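Local coordinates for beta-N-acetylglucosaminidase-like protein Glycoside hydrolase family 20 (Flavobacterium johnsoniae, PDB 6YHH) that probably hydrolyses terminal N-acetylglucosamine residues from chitin oligosaccharides as a family 20 beta-N-acetylhexosaminidase in bacterial chitin breakdown, at residues 157-168 with 208-219. Sequence-based numbering, arbitrary orientation.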
ATOM      1  N   PHE A 157      -8.185   5.931  11.831  1.00  6.93           N
ATOM      2  CA  PHE A 157      -6.788   5.718  12.114  1.00  7.48           C
ATOM      3  C   PHE A 157      -6.074   5.512  10.796  1.00  7.30           C
ATOM      4  O   PHE A 157      -6.546   4.736   9.901  1.00  8.53           O
ATOM      5  CB  PHE A 157      -6.575   4.585  13.093  1.00  7.84           C
ATOM      6  CG  PHE A 157      -5.128   4.271  13.371  1.00  7.77           C
ATOM      7  CD1 PHE A 157      -4.378   5.157  14.153  1.00  7.89           C
ATOM      8  CD2 PHE A 157      -4.517   3.092  12.921  1.00  8.28           C
ATOM      9  CE1 PHE A 157      -3.055   4.956  14.412  1.00  8.31           C
ATOM     10  CE2 PHE A 157      -3.166   2.883  13.199  1.00  8.50           C
ATOM     11  CZ  PHE A 157      -2.449   3.790  13.997  1.00  8.17           C
ATOM     12  N   GLN A 158      -4.917   6.144  10.687  1.00  7.83           N
ATOM     13  CA  GLN A 158      -4.069   6.012   9.507  1.00  8.27           C
ATOM     14  C   GLN A 158      -2.744   5.353   9.929  1.00  8.70           C
ATOM     15  O   GLN A 158      -1.906   5.980  10.610  1.00  8.28           O
ATOM     16  CB  GLN A 158      -3.801   7.332   8.867  1.00  8.85           C
ATOM     17  CG  GLN A 158      -5.049   8.157   8.580  1.00  8.74           C
ATOM     18  CD  GLN A 158      -5.933   7.506   7.530  1.00  8.40           C
ATOM     19  OE1 GLN A 158      -5.475   6.887   6.617  1.00  8.21           O
ATOM     20  NE2 GLN A 158      -7.220   7.652   7.730  1.00  8.67           N
ATOM     21  N   PRO A 159      -2.544   4.112   9.514  1.00  8.25           N
ATOM     22  CA  PRO A 159      -1.344   3.370   9.966  1.00  8.70           C
ATOM     23  C   PRO A 159      -0.010   4.032   9.511  1.00  9.32           C
ATOM     24  O   PRO A 159       0.039   4.910   8.649  1.00  8.31           O
ATOM     25  CB  PRO A 159      -1.508   2.005   9.301  1.00  8.78           C
ATOM     26  CG  PRO A 159      -2.955   1.816   9.267  1.00  9.81           C
ATOM     27  CD  PRO A 159      -3.417   3.207   8.760  1.00  9.92           C
ATOM     28  N   VAL A 160       1.060   3.530  10.147  1.00  8.78           N
ATOM     29  CA  VAL A 160       2.402   4.021   9.884  1.00  8.45           C
ATOM     30  C   VAL A 160       2.678   4.132   8.417  1.00  8.29           C
ATOM     31  O   VAL A 160       3.289   5.143   7.974  1.00  9.08           O
ATOM     32  CB  VAL A 160       3.428   3.130  10.594  1.00  8.88           C
ATOM     33  CG1 VAL A 160       4.814   3.380  10.056  1.00  9.13           C
ATOM     34  CG2 VAL A 160       3.320   3.295  12.089  1.00  8.94           C
ATOM     35  N   ASP A 161       2.282   3.139   7.592  1.00  8.34           N
ATOM     36  CA  ASP A 161       2.600   3.213   6.160  1.00  9.18           C
ATOM     37  C   ASP A 161       1.981   4.434   5.459  1.00  9.02           C
ATOM     38  O   ASP A 161       2.564   5.007   4.530  1.00  8.78           O
ATOM     39  CB  ASP A 161       2.254   1.924   5.393  1.00  9.96           C
ATOM     40  CG  ASP A 161       0.779   1.559   5.457  1.00 11.99           C
ATOM     41  OD1 ASP A 161       0.261   1.420   6.507  1.00 14.20           O
ATOM     42  OD2 ASP A 161       0.203   1.357   4.389  1.00 16.22           O
ATOM     43  N   VAL A 162       0.759   4.778   5.871  1.00  8.77           N
ATOM     44  CA  VAL A 162       0.093   5.939   5.283  1.00  8.47           C
ATOM     45  C   VAL A 162       0.851   7.198   5.631  1.00  7.59           C
ATOM     46  O   VAL A 162       1.094   8.071   4.764  1.00  6.98           O
ATOM     47  CB  VAL A 162      -1.335   6.098   5.824  1.00  8.60           C
ATOM     48  CG1 VAL A 162      -2.001   7.336   5.244  1.00  8.92           C
ATOM     49  CG2 VAL A 162      -2.215   4.857   5.467  1.00 10.93           C
ATOM     50  N   VAL A 163       1.280   7.316   6.886  1.00  7.26           N
ATOM     51  CA  VAL A 163       1.973   8.515   7.359  1.00  7.30           C
ATOM     52  C   VAL A 163       3.301   8.649   6.601  1.00  7.81           C
ATOM     53  O   VAL A 163       3.632   9.742   6.085  1.00  8.64           O
ATOM     54  CB  VAL A 163       2.212   8.413   8.881  1.00  7.02           C
ATOM     55  CG1 VAL A 163       3.103   9.562   9.355  1.00  7.83           C
ATOM     56  CG2 VAL A 163       0.891   8.390   9.632  1.00  7.55           C
ATOM     57  N   LYS A 164       4.062   7.554   6.494  1.00  8.27           N
ATOM     58  CA  LYS A 164       5.347   7.590   5.841  1.00  7.97           C
ATOM     59  C   LYS A 164       5.236   8.015   4.373  1.00  7.90           C
ATOM     60  O   LYS A 164       5.970   8.911   3.923  1.00  8.45           O
ATOM     61  CB  LYS A 164       6.103   6.272   5.953  1.00  8.12           C
ATOM     62  CG  LYS A 164       6.649   5.974   7.334  1.00  9.16           C
ATOM     63  CD  LYS A 164       7.369   4.661   7.360  1.00 10.38           C
ATOM     64  CE  LYS A 164       8.085   4.432   8.653  1.00 11.32           C
ATOM     65  NZ  LYS A 164       8.991   3.212   8.644  1.00 12.39           N
ATOM     66  N   ARG A 165       4.330   7.409   3.608  1.00  8.14           N
ATOM     67  CA  ARG A 165       4.318   7.766   2.191  1.00  8.72           C
ATOM     68  C   ARG A 165       3.847   9.192   2.026  1.00  8.76           C
ATOM     69  O   ARG A 165       4.207   9.898   1.016  1.00  9.39           O
ATOM     70  CB  ARG A 165       3.508   6.823   1.331  1.00  9.39           C
ATOM     71  CG  ARG A 165       2.022   6.719   1.622  1.00  9.66           C
ATOM     72  CD  ARG A 165       1.340   5.690   0.754  1.00  9.96           C
ATOM     73  NE  ARG A 165      -0.090   5.624   0.954  1.00 10.15           N
ATOM     74  CZ  ARG A 165      -0.743   4.689   1.662  1.00 11.59           C
ATOM     75  NH1 ARG A 165      -2.037   4.745   1.814  1.00 11.61           N
ATOM     76  NH2 ARG A 165      -0.062   3.692   2.244  1.00 12.01           N
ATOM     77  N   ASN A 166       2.940   9.641   2.874  1.00  8.85           N
ATOM     78  CA  ASN A 166       2.502  11.035   2.763  1.00  8.21           C
ATOM     79  C   ASN A 166       3.637  12.033   3.109  1.00  8.23           C
ATOM     80  O   ASN A 166       3.674  13.092   2.536  1.00  8.10           O
ATOM     81  CB  ASN A 166       1.216  11.232   3.548  1.00  8.67           C
ATOM     82  CG  ASN A 166       0.021  10.800   2.721  1.00  9.19           C
ATOM     83  OD1 ASN A 166      -0.411   9.583   2.710  1.00 11.15           O
ATOM     84  ND2 ASN A 166      -0.482  11.728   1.981  1.00  7.85           N
ATOM     85  N   LEU A 167       4.512  11.683   4.035  1.00  7.69           N
ATOM     86  CA  LEU A 167       5.678  12.493   4.296  1.00  8.65           C
ATOM     87  C   LEU A 167       6.529  12.539   3.032  1.00  9.27           C
ATOM     88  O   LEU A 167       7.045  13.620   2.663  1.00  9.02           O
ATOM     89  CB  LEU A 167       6.486  11.914   5.479  1.00  9.19           C
ATOM     90  CG  LEU A 167       5.820  12.197   6.809  1.00  9.13           C
ATOM     91  CD1 LEU A 167       6.424  11.341   7.964  1.00  9.46           C
ATOM     92  CD2 LEU A 167       5.811  13.675   7.163  1.00  9.76           C
ATOM     93  N   ASP A 168       6.691  11.414   2.304  1.00  8.64           N
ATOM     94  CA  ASP A 168       7.426  11.485   1.023  1.00  9.91           C
ATOM     95  C   ASP A 168       6.732  12.421   0.041  1.00  9.31           C
ATOM     96  O   ASP A 168       7.422  13.164  -0.685  1.00  9.62           O
ATOM     97  CB  ASP A 168       7.582  10.095   0.416  1.00 11.10           C
ATOM     98  CG  ASP A 168       8.583   9.230   1.204  1.00 12.72           C
ATOM     99  OD1 ASP A 168       9.756   9.678   1.294  1.00 15.96           O
ATOM    100  OD2 ASP A 168       8.219   8.171   1.655  1.00 16.50           O
ATOM    101  N   TYR A 208      -0.512   4.805  17.588  1.00  8.45           N
ATOM    102  CA  TYR A 208       0.919   4.794  17.295  1.00  8.60           C
ATOM    103  C   TYR A 208       1.703   4.549  18.581  1.00  8.90           C
ATOM    104  O   TYR A 208       1.432   5.181  19.619  1.00 10.27           O
ATOM    105  CB  TYR A 208       1.391   6.079  16.769  1.00  8.80           C
ATOM    106  CG  TYR A 208       0.575   6.560  15.560  1.00  8.38           C
ATOM    107  CD1 TYR A 208       0.757   5.990  14.318  1.00  8.37           C
ATOM    108  CD2 TYR A 208      -0.333   7.601  15.688  1.00  8.77           C
ATOM    109  CE1 TYR A 208      -0.027   6.425  13.234  1.00  8.05           C
ATOM    110  CE2 TYR A 208      -1.057   8.069  14.599  1.00  8.13           C
ATOM    111  CZ  TYR A 208      -0.852   7.495  13.382  1.00  7.86           C
ATOM    112  OH  TYR A 208      -1.613   7.984  12.305  1.00  7.75           O
ATOM    113  N   THR A 209       2.637   3.604  18.521  1.00  8.85           N
ATOM    114  CA  THR A 209       3.511   3.426  19.685  1.00  8.90           C
ATOM    115  C   THR A 209       4.450   4.604  19.810  1.00  8.80           C
ATOM    116  O   THR A 209       4.710   5.330  18.878  1.00  9.46           O
ATOM    117  CB  THR A 209       4.320   2.118  19.647  1.00  8.45           C
ATOM    118  OG1 THR A 209       5.361   2.215  18.642  1.00  8.77           O
ATOM    119  CG2 THR A 209       3.483   0.946  19.391  1.00  9.63           C
ATOM    120  N   GLN A 210       5.060   4.755  20.985  1.00  9.57           N
ATOM    121  CA  GLN A 210       6.081   5.833  21.203  1.00 10.90           C
ATOM    122  C   GLN A 210       7.264   5.664  20.249  1.00 10.59           C
ATOM    123  O   GLN A 210       7.768   6.613  19.708  1.00 11.80           O
ATOM    124  CB  GLN A 210       6.525   5.915  22.683  1.00 11.54           C
ATOM    125  CG  GLN A 210       5.323   6.169  23.580  1.00 13.24           C
ATOM    126  CD  GLN A 210       5.694   6.572  24.984  1.00 15.24           C
ATOM    127  OE1 GLN A 210       6.859   6.482  25.376  1.00 16.31           O
ATOM    128  NE2 GLN A 210       4.726   7.096  25.718  1.00 16.23           N
ATOM    129  N   GLU A 211       7.694   4.393  20.040  1.00 10.57           N
ATOM    130  CA  GLU A 211       8.820   4.134  19.201  1.00 10.75           C
ATOM    131  C   GLU A 211       8.406   4.480  17.733  1.00 10.29           C
ATOM    132  O   GLU A 211       9.227   5.054  17.019  1.00 10.25           O
ATOM    133  CB  GLU A 211       9.268   2.696  19.253  1.00 12.34           C
ATOM    134  CG  GLU A 211      10.325   2.357  18.204  1.00 13.23           C
ATOM    135  CD  GLU A 211      10.548   0.816  18.121  1.00 15.22           C
ATOM    136  OE1 GLU A 211       9.839   0.181  17.252  1.00 16.05           O
ATOM    137  OE2 GLU A 211      11.396   0.377  18.937  1.00 16.67           O
ATOM    138  N   GLU A 212       7.170   4.128  17.341  1.00  9.97           N
ATOM    139  CA  GLU A 212       6.708   4.506  16.016  1.00  9.66           C
ATOM    140  C   GLU A 212       6.710   6.005  15.834  1.00 10.16           C
ATOM    141  O   GLU A 212       7.173   6.521  14.814  1.00 11.15           O
ATOM    142  CB  GLU A 212       5.318   3.899  15.736  1.00 10.27           C
ATOM    143  CG  GLU A 212       5.358   2.398  15.450  1.00  9.63           C
ATOM    144  CD  GLU A 212       3.991   1.739  15.507  1.00  9.70           C
ATOM    145  OE1 GLU A 212       3.019   2.426  15.915  1.00 10.24           O
ATOM    146  OE2 GLU A 212       3.891   0.544  15.172  1.00 11.32           O
ATOM    147  N   ILE A 213       6.248   6.725  16.833  1.00  9.91           N
ATOM    148  CA  ILE A 213       6.249   8.180  16.756  1.00  9.43           C
ATOM    149  C   ILE A 213       7.685   8.698  16.610  1.00 10.99           C
ATOM    150  O   ILE A 213       7.962   9.550  15.777  1.00 12.24           O
ATOM    151  CB  ILE A 213       5.542   8.761  17.984  1.00  9.40           C
ATOM    152  CG1 ILE A 213       4.055   8.475  17.953  1.00  9.24           C
ATOM    153  CG2 ILE A 213       5.821  10.240  18.160  1.00 10.13           C
ATOM    154  CD1 ILE A 213       3.306   8.777  19.221  1.00 10.50           C
ATOM    155  N   ARG A 214       8.611   8.247  17.459  1.00  9.58           N
ATOM    156  CA  ARG A 214       9.993   8.677  17.336  1.00 10.53           C
ATOM    157  C   ARG A 214      10.554   8.360  15.980  1.00 11.22           C
ATOM    158  O   ARG A 214      11.301   9.186  15.395  1.00 11.48           O
ATOM    159  CB  ARG A 214      10.880   8.050  18.440  1.00 11.81           C
ATOM    160  CG  ARG A 214      10.560   8.485  19.841  1.00 13.97           C
ATOM    161  CD  ARG A 214      11.632   7.882  20.790  1.00 17.54           C
ATOM    162  NE  ARG A 214      11.176   8.003  22.183  1.00 20.60           N
ATOM    163  CZ  ARG A 214      10.636   7.006  22.896  1.00 22.88           C
ATOM    164  NH1 ARG A 214      10.547   5.734  22.426  1.00 25.27           N
ATOM    165  NH2 ARG A 214      10.193   7.270  24.117  1.00 25.30           N
ATOM    166  N   ASN A 215      10.210   7.214  15.417  1.00  9.78           N
ATOM    167  CA  ASN A 215      10.768   6.853  14.128  1.00 11.09           C
ATOM    168  C   ASN A 215      10.087   7.610  12.978  1.00 10.84           C
ATOM    169  O   ASN A 215      10.768   7.877  11.981  1.00 11.53           O
ATOM    170  CB  ASN A 215      10.708   5.347  13.911  1.00 13.13           C
ATOM    171  CG  ASN A 215      11.734   4.605  14.801  1.00 15.67           C
ATOM    172  OD1 ASN A 215      12.712   5.220  15.226  1.00 19.83           O
ATOM    173  ND2 ASN A 215      11.586   3.315  14.970  1.00 15.14           N
ATOM    174  N   ILE A 216       8.809   8.013  13.171  1.00  9.96           N
ATOM    175  CA  ILE A 216       8.172   8.888  12.159  1.00  9.16           C
ATOM    176  C   ILE A 216       8.778  10.266  12.241  1.00  9.79           C
ATOM    177  O   ILE A 216       8.952  10.944  11.241  1.00 10.09           O
ATOM    178  CB  ILE A 216       6.656   8.821  12.327  1.00  9.52           C
ATOM    179  CG1 ILE A 216       6.144   7.499  11.725  1.00 10.14           C
ATOM    180  CG2 ILE A 216       5.952  10.002  11.684  1.00  9.06           C
ATOM    181  CD1 ILE A 216       4.728   7.098  12.134  1.00 10.16           C
ATOM    182  N   VAL A 217       9.074  10.774  13.442  1.00 10.70           N
ATOM    183  CA  VAL A 217       9.743  12.102  13.596  1.00 10.12           C
ATOM    184  C   VAL A 217      11.052  12.051  12.816  1.00 10.32           C
ATOM    185  O   VAL A 217      11.382  12.950  12.075  1.00 11.15           O
ATOM    186  CB  VAL A 217       9.949  12.407  15.090  1.00 10.38           C
ATOM    187  CG1 VAL A 217      11.001  13.472  15.299  1.00 11.06           C
ATOM    188  CG2 VAL A 217       8.633  12.810  15.748  1.00 11.62           C
ATOM    189  N   LYS A 218      11.822  10.965  12.973  1.00 11.37           N
ATOM    190  CA  LYS A 218      13.109  10.819  12.254  1.00 11.72           C
ATOM    191  C   LYS A 218      12.918  10.768  10.770  1.00 10.71           C
ATOM    192  O   LYS A 218      13.644  11.432  10.027  1.00 10.31           O
ATOM    193  CB  LYS A 218      13.854   9.571  12.701  1.00 14.02           C
ATOM    194  CG  LYS A 218      14.356   9.615  14.099  1.00 19.49           C
ATOM    195  CD  LYS A 218      15.257   8.423  14.516  1.00 23.53           C
ATOM    196  CE  LYS A 218      15.431   8.315  16.006  1.00 30.58           C
ATOM    197  NZ  LYS A 218      16.524   7.349  16.373  1.00 33.46           N
ATOM    198  N   TYR A 219      11.902  10.022  10.327  1.00 10.70           N
ATOM    199  CA  TYR A 219      11.625   9.831   8.902  1.00 10.07           C
ATOM    200  C   TYR A 219      11.314  11.200   8.318  1.00  9.80           C
ATOM    201  O   TYR A 219      11.783  11.568   7.229  1.00  9.09           O
ATOM    202  CB  TYR A 219      10.403   8.899   8.770  1.00  9.96           C
ATOM    203  CG  TYR A 219      10.076   8.412   7.416  1.00  9.72           C
ATOM    204  CD1 TYR A 219       9.314   9.146   6.552  1.00  9.04           C
ATOM    205  CD2 TYR A 219      10.516   7.153   6.980  1.00 10.63           C
ATOM    206  CE1 TYR A 219       8.994   8.658   5.290  1.00  9.34           C
ATOM    207  CE2 TYR A 219      10.234   6.663   5.732  1.00 10.00           C
ATOM    208  CZ  TYR A 219       9.435   7.393   4.880  1.00 10.04           C
ATOM    209  OH  TYR A 219       9.146   6.899   3.602  1.00 10.44           O
TER
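Tyr-208 and Tyr-219 reach across to 157-168 at the two ends of a pairing between neighbouring, nearly parallel helices (axes at 13°) on the outside of the catalytic TIM barrel, where Val-163 and Ile-216 also rest on strand 177-184. Two phenol hydroxyls supply the polar links. Tyr-208 OH donates to Gln-158 O (2.6 Å), in the carbonyl plane and on a lone pair. Tyr-219 OH donates a hydrogen bond to Asp-168 OD2 (2.5 Å) on its syn side, somewhat out of the carboxylate plane, while Asp-168 OD1 forms a salt bridge with Arg-223. A capping box of Thr-209 and Glu-212 starts helix 210-222.

Between these ends the filling is aliphatic: Val-163 CG1 meets Ile-216 CG2 at 3.7 Å, and Ile-216 CD1 lies against Val-160 CG2, which also touches the Glu-212 carboxylate group.

Ring contacts complete the interface. Phe-157 CE1 sits over the centre of the Tyr-208 ring. With CG anti to the backbone N (chi1 -171°), Tyr-219 turns one ring face to the extended aliphatic chain of Lys-164; a leucine here would probably leave Asp-168 OD2 without its hydroxyl donor and Lys-164 without a flat surface to lie on. In a CH-pi contact, Lys-164 CG stands 3.9 Å from the centroid of the Tyr-219 ring, almost on its normal (6° off).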